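Local coordinates for protein ribonucleoside-diphosphate reductase (Pseudomonas aeruginosa, PDB 5IM3) that probably catalyses the reduction of ribonucleoside diphosphates to the deoxyribonucleotides needed for DNA synthesis, and binds dATP as an allosteric nucleotide, at residues A245-M250 with R291-T296; E174-V179 with T223-M228. All coordinates share one frame; numbering follows the deposited sequence.

Interaction 1. Residues A245-M250 with R291-T296; sequences ATHHEM and RDQQFT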
ATOM      1  N   ALA A 245     -45.771 -27.712 -40.935  1.00 71.61           N
ATOM      2  CA  ALA A 245     -45.248 -29.062 -41.095  1.00 70.99           C
ATOM      3  C   ALA A 245     -44.622 -29.531 -39.789  1.00 69.58           C
ATOM      4  O   ALA A 245     -44.170 -28.720 -38.974  1.00 68.44           O
ATOM      5  CB  ALA A 245     -44.219 -29.127 -42.230  1.00 68.66           C
ATOM      6  N   THR A 246     -44.603 -30.853 -39.603  1.00 72.50           N
ATOM      7  CA  THR A 246     -43.954 -31.496 -38.472  1.00 73.02           C
ATOM      8  C   THR A 246     -42.588 -32.029 -38.898  1.00 73.41           C
ATOM      9  O   THR A 246     -42.177 -31.908 -40.054  1.00 74.20           O
ATOM     10  CB  THR A 246     -44.827 -32.627 -37.915  1.00 76.11           C
ATOM     11  OG1 THR A 246     -45.030 -33.622 -38.925  1.00 77.72           O
ATOM     12  CG2 THR A 246     -46.175 -32.095 -37.451  1.00 75.39           C
ATOM     13  N   HIS A 247     -41.877 -32.642 -37.951  1.00 77.28           N
ATOM     14  CA  HIS A 247     -40.528 -33.126 -38.217  1.00 77.77           C
ATOM     15  C   HIS A 247     -40.525 -34.253 -39.245  1.00 81.28           C
ATOM     16  O   HIS A 247     -40.017 -34.077 -40.355  1.00 80.78           O
ATOM     17  CB  HIS A 247     -39.854 -33.598 -36.929  1.00 77.23           C
ATOM     18  CG  HIS A 247     -38.523 -34.243 -37.153  1.00 77.84           C
ATOM     19  ND1 HIS A 247     -38.284 -35.573 -36.877  1.00 79.53           N
ATOM     20  CD2 HIS A 247     -37.364 -33.748 -37.651  1.00 76.45           C
ATOM     21  CE1 HIS A 247     -37.034 -35.866 -37.183  1.00 79.80           C
ATOM     22  NE2 HIS A 247     -36.453 -34.776 -37.655  1.00 78.19           N
ATOM     23  N   HIS A 248     -41.074 -35.419 -38.891  1.00 97.36           N
ATOM     24  CA  HIS A 248     -41.056 -36.546 -39.819  1.00101.35           C
ATOM     25  C   HIS A 248     -41.747 -36.219 -41.136  1.00 98.47           C
ATOM     26  O   HIS A 248     -41.528 -36.919 -42.130  1.00 99.64           O
ATOM     27  CB  HIS A 248     -41.702 -37.772 -39.174  1.00107.31           C
ATOM     28  CG  HIS A 248     -40.836 -38.433 -38.147  1.00111.66           C
ATOM     29  ND1 HIS A 248     -40.996 -38.225 -36.794  1.00112.00           N
ATOM     30  CD2 HIS A 248     -39.792 -39.286 -38.276  1.00113.57           C
ATOM     31  CE1 HIS A 248     -40.093 -38.929 -36.134  1.00113.05           C
ATOM     32  NE2 HIS A 248     -39.351 -39.581 -37.010  1.00113.75           N
ATOM     33  N   GLU A 249     -42.573 -35.172 -41.165  1.00 86.16           N
ATOM     34  CA  GLU A 249     -43.113 -34.681 -42.424  1.00 84.44           C
ATOM     35  C   GLU A 249     -42.028 -34.094 -43.320  1.00 79.96           C
ATOM     36  O   GLU A 249     -42.244 -33.958 -44.529  1.00 80.20           O
ATOM     37  CB  GLU A 249     -44.193 -33.636 -42.140  1.00 87.01           C
ATOM     38  CG  GLU A 249     -45.267 -33.529 -43.205  1.00 91.96           C
ATOM     39  CD  GLU A 249     -46.406 -32.620 -42.779  1.00 93.59           C
ATOM     40  OE1 GLU A 249     -46.914 -31.857 -43.628  1.00 94.89           O
ATOM     41  OE2 GLU A 249     -46.786 -32.662 -41.588  1.00 92.84           O
ATOM     42  N   MET A 250     -40.868 -33.747 -42.756  1.00 68.87           N
ATOM     43  CA  MET A 250     -39.744 -33.263 -43.550  1.00 68.10           C
ATOM     44  C   MET A 250     -39.105 -34.353 -44.393  1.00 65.81           C
ATOM     45  O   MET A 250     -38.323 -34.033 -45.295  1.00 62.50           O
ATOM     46  CB  MET A 250     -38.672 -32.653 -42.644  1.00 65.50           C
ATOM     47  CG  MET A 250     -39.058 -31.332 -42.026  1.00 65.66           C
ATOM     48  SD  MET A 250     -39.390 -30.072 -43.271  1.00 70.43           S
ATOM     49  CE  MET A 250     -41.176 -30.084 -43.220  1.00 69.97           C
ATOM     50  N   ARG A 291     -31.170 -35.475 -39.152  1.00 67.59           N
ATOM     51  CA  ARG A 291     -30.035 -34.754 -38.587  1.00 68.04           C
ATOM     52  C   ARG A 291     -30.439 -33.433 -37.947  1.00 65.61           C
ATOM     53  O   ARG A 291     -29.616 -32.825 -37.257  1.00 65.16           O
ATOM     54  CB  ARG A 291     -28.976 -34.530 -39.666  1.00 65.77           C
ATOM     55  CG  ARG A 291     -28.625 -35.814 -40.401  1.00 69.25           C
ATOM     56  CD  ARG A 291     -27.344 -35.698 -41.197  1.00 68.15           C
ATOM     57  NE  ARG A 291     -27.138 -36.866 -42.048  1.00 70.24           N
ATOM     58  CZ  ARG A 291     -26.017 -37.120 -42.713  1.00 71.43           C
ATOM     59  NH1 ARG A 291     -24.986 -36.290 -42.621  1.00 71.56           N
ATOM     60  NH2 ARG A 291     -25.924 -38.207 -43.466  1.00 74.26           N
ATOM     61  N   ASP A 292     -31.681 -32.983 -38.144  1.00 70.73           N
ATOM     62  CA  ASP A 292     -32.182 -31.839 -37.389  1.00 72.19           C
ATOM     63  C   ASP A 292     -32.274 -32.152 -35.901  1.00 71.70           C
ATOM     64  O   ASP A 292     -32.180 -31.244 -35.067  1.00 69.73           O
ATOM     65  CB  ASP A 292     -33.552 -31.415 -37.920  1.00 74.92           C
ATOM     66  CG  ASP A 292     -33.458 -30.547 -39.158  1.00 77.51           C
ATOM     67  OD1 ASP A 292     -32.336 -30.351 -39.673  1.00 77.17           O
ATOM     68  OD2 ASP A 292     -34.511 -30.061 -39.623  1.00 79.01           O
ATOM     69  N   GLN A 293     -32.458 -33.425 -35.548  1.00 73.46           N
ATOM     70  CA  GLN A 293     -32.546 -33.818 -34.148  1.00 75.20           C
ATOM     71  C   GLN A 293     -31.223 -33.652 -33.408  1.00 73.77           C
ATOM     72  O   GLN A 293     -31.214 -33.709 -32.173  1.00 74.47           O
ATOM     73  CB  GLN A 293     -33.016 -35.273 -34.043  1.00 78.23           C
ATOM     74  CG  GLN A 293     -34.286 -35.595 -34.831  1.00 78.50           C
ATOM     75  CD  GLN A 293     -35.476 -34.756 -34.402  1.00 79.15           C
ATOM     76  OE1 GLN A 293     -35.582 -33.584 -34.759  1.00 79.94           O
ATOM     77  NE2 GLN A 293     -36.376 -35.354 -33.628  1.00 81.72           N
ATOM     78  N   GLN A 294     -30.117 -33.443 -34.126  1.00 64.97           N
ATOM     79  CA  GLN A 294     -28.807 -33.336 -33.495  1.00 64.70           C
ATOM     80  C   GLN A 294     -28.599 -32.007 -32.783  1.00 61.69           C
ATOM     81  O   GLN A 294     -27.699 -31.906 -31.945  1.00 62.06           O
ATOM     82  CB  GLN A 294     -27.702 -33.513 -34.543  1.00 63.59           C
ATOM     83  CG  GLN A 294     -27.782 -34.811 -35.331  1.00 65.97           C
ATOM     84  CD  GLN A 294     -26.851 -34.824 -36.527  1.00 65.42           C
ATOM     85  OE1 GLN A 294     -26.206 -33.821 -36.840  1.00 63.07           O
ATOM     86  NE2 GLN A 294     -26.779 -35.963 -37.206  1.00 66.77           N
ATOM     87  N   PHE A 295     -29.413 -31.000 -33.082  1.00 60.32           N
ATOM     88  CA  PHE A 295     -29.114 -29.632 -32.684  1.00 58.73           C
ATOM     89  C   PHE A 295     -29.369 -29.401 -31.201  1.00 59.93           C
ATOM     90  O   PHE A 295     -30.418 -29.780 -30.669  1.00 61.08           O
ATOM     91  CB  PHE A 295     -29.947 -28.645 -33.499  1.00 58.46           C
ATOM     92  CG  PHE A 295     -29.390 -28.365 -34.860  1.00 58.75           C
ATOM     93  CD1 PHE A 295     -28.227 -27.630 -35.005  1.00 57.55           C
ATOM     94  CD2 PHE A 295     -30.035 -28.823 -35.995  1.00 57.47           C
ATOM     95  CE1 PHE A 295     -27.711 -27.364 -36.255  1.00 55.04           C
ATOM     96  CE2 PHE A 295     -29.524 -28.562 -37.248  1.00 57.39           C
ATOM     97  CZ  PHE A 295     -28.361 -27.833 -37.379  1.00 56.27           C
ATOM     98  N   THR A 296     -28.401 -28.774 -30.542  1.00 62.66           N
ATOM     99  CA  THR A 296     -28.633 -28.140 -29.258  1.00 64.24           C
ATOM    100  C   THR A 296     -29.353 -26.811 -29.470  1.00 65.93           C
ATOM    101  O   THR A 296     -29.361 -26.248 -30.570  1.00 63.20           O
ATOM    102  CB  THR A 296     -27.313 -27.902 -28.525  1.00 64.74           C
ATOM    103  OG1 THR A 296     -26.509 -26.981 -29.276  1.00 64.55           O
ATOM    104  CG2 THR A 296     -26.552 -29.207 -28.354  1.00 65.81           C
TER
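H247 and Q293 meet flat on flat. The carboxamide of Q293 lies over one face of the imidazole, the two planes only 14° apart, with OE1 3.2 Å above the H247 ring plane and shifted toward its rim. Q293 CD is 3.4 Å from both CE1 and NE2 of H247, and CG of Q293 follows at 3.6 Å from CE1, so the amide lies along the ring, displaced toward its NE2 side. H247 NE2 comes within 3.3 Å of Q293 OE1, but at too poor an angle for a hydrogen bond; NE2 instead bonds the backbone O of H289. The H247 side chain swings its ring away from the backbone N (chi1 174°) and toward the 3-10 segment that ends at Q294. The bend of Q293 at chi2 (-59°) folds its amide across the ring. From the same segment D292 approaches obliquely, its CB 4.4 Å from H247 NE2; its carboxylate is held by Q320 and Y254. H247 also starts a type I turn closed by M250 N on H247 O, and its ND1 sits 3.8 Å above the centre of the H248 ring. The two loops precede helices 250-267 and 297-307. With the NE2 proton of H247 spent on H289, Q293 contributes stacking rather than a polar bond, while D292 OD2, 5.5 Å from H247 NE2, could at most slightly favour a protonated imidazole.

Interaction 2. Residues E174-V179 with T223-M228; sequences EGLAEV and TARLLM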
ATOM      1  N   GLU A 174     -38.150 -37.733 -28.768  1.00 80.59           N
ATOM      2  CA  GLU A 174     -37.762 -39.005 -29.355  1.00 82.59           C
ATOM      3  C   GLU A 174     -36.274 -39.270 -29.154  1.00 82.12           C
ATOM      4  O   GLU A 174     -35.434 -38.401 -29.407  1.00 81.39           O
ATOM      5  CB  GLU A 174     -38.107 -39.001 -30.844  1.00 83.49           C
ATOM      6  CG  GLU A 174     -37.776 -40.283 -31.578  1.00 88.20           C
ATOM      7  CD  GLU A 174     -38.158 -40.215 -33.042  1.00 89.06           C
ATOM      8  OE1 GLU A 174     -38.554 -39.121 -33.497  1.00 87.28           O
ATOM      9  OE2 GLU A 174     -38.066 -41.250 -33.735  1.00 91.85           O
ATOM     10  N   GLY A 175     -35.952 -40.475 -28.693  1.00 84.52           N
ATOM     11  CA  GLY A 175     -34.574 -40.908 -28.591  1.00 86.19           C
ATOM     12  C   GLY A 175     -33.772 -40.274 -27.480  1.00 86.21           C
ATOM     13  O   GLY A 175     -32.542 -40.383 -27.491  1.00 87.53           O
ATOM     14  N   LEU A 176     -34.419 -39.618 -26.520  1.00 85.99           N
ATOM     15  CA  LEU A 176     -33.731 -38.946 -25.427  1.00 85.70           C
ATOM     16  C   LEU A 176     -34.176 -39.533 -24.097  1.00 86.29           C
ATOM     17  O   LEU A 176     -35.343 -39.898 -23.929  1.00 88.27           O
ATOM     18  CB  LEU A 176     -33.998 -37.435 -25.455  1.00 82.58           C
ATOM     19  CG  LEU A 176     -33.503 -36.711 -26.708  1.00 79.98           C
ATOM     20  CD1 LEU A 176     -33.914 -35.247 -26.682  1.00 76.76           C
ATOM     21  CD2 LEU A 176     -31.992 -36.841 -26.847  1.00 81.33           C
ATOM     22  N   ALA A 177     -33.240 -39.621 -23.157  1.00 88.00           N
ATOM     23  CA  ALA A 177     -33.484 -40.229 -21.859  1.00 89.12           C
ATOM     24  C   ALA A 177     -33.843 -39.170 -20.824  1.00 88.52           C
ATOM     25  O   ALA A 177     -33.447 -38.008 -20.931  1.00 87.95           O
ATOM     26  CB  ALA A 177     -32.255 -41.011 -21.390  1.00 91.70           C
ATOM     27  N   GLU A 178     -34.597 -39.594 -19.810  1.00 91.06           N
ATOM     28  CA  GLU A 178     -34.984 -38.724 -18.697  1.00 92.49           C
ATOM     29  C   GLU A 178     -35.684 -37.458 -19.188  1.00 88.12           C
ATOM     30  O   GLU A 178     -35.559 -36.390 -18.585  1.00 86.95           O
ATOM     31  CB  GLU A 178     -33.771 -38.368 -17.832  1.00 96.41           C
ATOM     32  CG  GLU A 178     -33.273 -39.511 -16.961  1.00101.73           C
ATOM     33  CD  GLU A 178     -34.243 -39.855 -15.842  1.00106.13           C
ATOM     34  OE1 GLU A 178     -35.013 -38.962 -15.428  1.00105.21           O
ATOM     35  OE2 GLU A 178     -34.240 -41.018 -15.378  1.00110.01           O
ATOM     36  N   VAL A 179     -36.429 -37.568 -20.285  1.00 79.76           N
ATOM     37  CA  VAL A 179     -37.259 -36.479 -20.787  1.00 76.76           C
ATOM     38  C   VAL A 179     -38.711 -36.927 -20.741  1.00 78.60           C
ATOM     39  O   VAL A 179     -39.032 -38.064 -21.103  1.00 79.77           O
ATOM     40  CB  VAL A 179     -36.860 -36.055 -22.216  1.00 76.21           C
ATOM     41  CG1 VAL A 179     -35.468 -35.435 -22.214  1.00 75.25           C
ATOM     42  CG2 VAL A 179     -36.928 -37.241 -23.170  1.00 77.02           C
ATOM     43  N   THR A 223     -35.586 -28.630 -26.602  1.00 67.19           N
ATOM     44  CA  THR A 223     -35.876 -27.217 -26.820  1.00 66.70           C
ATOM     45  C   THR A 223     -35.625 -26.824 -28.271  1.00 65.10           C
ATOM     46  O   THR A 223     -36.427 -26.100 -28.873  1.00 64.73           O
ATOM     47  CB  THR A 223     -35.028 -26.361 -25.879  1.00 67.46           C
ATOM     48  OG1 THR A 223     -35.181 -26.831 -24.533  1.00 70.09           O
ATOM     49  CG2 THR A 223     -35.454 -24.906 -25.948  1.00 67.47           C
ATOM     50  N   ALA A 224     -34.521 -27.300 -28.851  1.00 59.38           N
ATOM     51  CA  ALA A 224     -34.216 -26.977 -30.243  1.00 56.43           C
ATOM     52  C   ALA A 224     -35.243 -27.585 -31.189  1.00 54.83           C
ATOM     53  O   ALA A 224     -35.666 -26.940 -32.155  1.00 52.39           O
ATOM     54  CB  ALA A 224     -32.812 -27.465 -30.598  1.00 56.97           C
ATOM     55  N   ARG A 225     -35.657 -28.828 -30.929  1.00 58.22           N
ATOM     56  CA  ARG A 225     -36.605 -29.488 -31.819  1.00 58.59           C
ATOM     57  C   ARG A 225     -37.965 -28.803 -31.796  1.00 59.53           C
ATOM     58  O   ARG A 225     -38.660 -28.779 -32.818  1.00 60.47           O
ATOM     59  CB  ARG A 225     -36.730 -30.962 -31.438  1.00 58.21           C
ATOM     60  CG  ARG A 225     -35.435 -31.730 -31.622  1.00 57.86           C
ATOM     61  CD  ARG A 225     -35.524 -33.131 -31.061  1.00 60.30           C
ATOM     62  NE  ARG A 225     -34.213 -33.764 -30.980  1.00 60.59           N
ATOM     63  CZ  ARG A 225     -34.004 -35.008 -30.562  1.00 64.30           C
ATOM     64  NH1 ARG A 225     -35.023 -35.771 -30.183  1.00 65.90           N
ATOM     65  NH2 ARG A 225     -32.771 -35.489 -30.523  1.00 65.43           N
ATOM     66  N   LEU A 226     -38.354 -28.233 -30.655  1.00 60.41           N
ATOM     67  CA  LEU A 226     -39.607 -27.490 -30.591  1.00 61.77           C
ATOM     68  C   LEU A 226     -39.511 -26.179 -31.362  1.00 62.93           C
ATOM     69  O   LEU A 226     -40.428 -25.826 -32.114  1.00 62.18           O
ATOM     70  CB  LEU A 226     -39.988 -27.236 -29.132  1.00 62.44           C
ATOM     71  CG  LEU A 226     -40.283 -28.492 -28.305  1.00 64.40           C
ATOM     72  CD1 LEU A 226     -40.431 -28.153 -26.828  1.00 63.68           C
ATOM     73  CD2 LEU A 226     -41.531 -29.196 -28.820  1.00 63.46           C
ATOM     74  N   LEU A 227     -38.408 -25.445 -31.192  1.00 63.14           N
ATOM     75  CA  LEU A 227     -38.215 -24.204 -31.935  1.00 63.47           C
ATOM     76  C   LEU A 227     -38.227 -24.443 -33.439  1.00 63.37           C
ATOM     77  O   LEU A 227     -38.636 -23.563 -34.206  1.00 63.48           O
ATOM     78  CB  LEU A 227     -36.897 -23.547 -31.517  1.00 62.60           C
ATOM     79  CG  LEU A 227     -36.482 -22.287 -32.283  1.00 62.54           C
ATOM     80  CD1 LEU A 227     -37.537 -21.196 -32.147  1.00 61.52           C
ATOM     81  CD2 LEU A 227     -35.124 -21.792 -31.794  1.00 62.01           C
ATOM     82  N   MET A 228     -37.780 -25.621 -33.879  1.00 66.45           N
ATOM     83  CA  MET A 228     -37.746 -25.926 -35.304  1.00 65.72           C
ATOM     84  C   MET A 228     -39.125 -25.815 -35.941  1.00 66.55           C
ATOM     85  O   MET A 228     -39.234 -25.561 -37.146  1.00 65.99           O
ATOM     86  CB  MET A 228     -37.182 -27.330 -35.512  1.00 67.14           C
ATOM     87  CG  MET A 228     -36.724 -27.618 -36.930  1.00 69.22           C
ATOM     88  SD  MET A 228     -35.105 -26.912 -37.286  1.00 69.95           S
ATOM     89  CE  MET A 228     -34.079 -27.901 -36.193  1.00 69.93           C
TER
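The guanidinium of R225 has the isobutyl end of L176 over one face and the backbone of E174 at its edge. L176 CD1 stands 3.6 Å above the R225 plane, displaced toward the rim, with R225 NH1 its closest atom at 3.7 Å. The other methyl, CD2, is 4.0 Å from R225 NH2, so the two methyls of the leucine span the NH1-NH2 end. In the plane itself, R225 NH1 donates to E174 O at 2.8 Å. This bond is moderately straight (N-H...O 152°); E174 O lies only 4° out of the R225 guanidinium plane, and the N-H comes in within the plane of the carbonyl. R225 reaches this position because its chain is extended from CG to NE, projecting from helix 219-239 toward the loop, while L176 points back from the opposite direction. NH1 also bonds A172 O and NH2 bonds Q293 O, so three backbone carbonyls, A172 and E174 at the end of helix 162-173 and Q293 in the 291-296 loop, fix the rotation of the group. E174 contributes its carbonyl rather than its charge: OE1 remains 5.9 Å from R225 NH1, and any electrostatic attraction there is probably secondary. A positive phi at G175 turns the chain between the carbonyl of E174 and the side chain of L176, which also packs on Y221 and V222. A positive charge at this C-terminal helix end probably interacts favourably with the helix dipole. Both segments belong to the second ATP cone, whose helices 162-173, 181-190, 198-210 and 219-239 follow two short strands, consistent with the helical bundle of the cone fold; here an arginine of the last helix fastens the loop joining the first two.

In the fold
Interaction 2 lies within the second ATP cone, and interaction 1 follows it along the chain, linking the loop after helix 219-239 to the loop before helix 297-307. Their centres are 10 Å apart, and they share direct contacts. The bond from R225 NH2 to Q293 O spans 2.9 Å, so Q293 faces interaction 1 with its side-chain amide and interaction 2 with its backbone carbonyl. H248 CE1 packs 3.1 Å from E174 OE1, and A224 CB lies 3.3 Å from F295 O. Both contacts are remote from the dATP sites of the first cone and the barrel; together they tie the last helix of the second cone to the loop leading into helix 297-307.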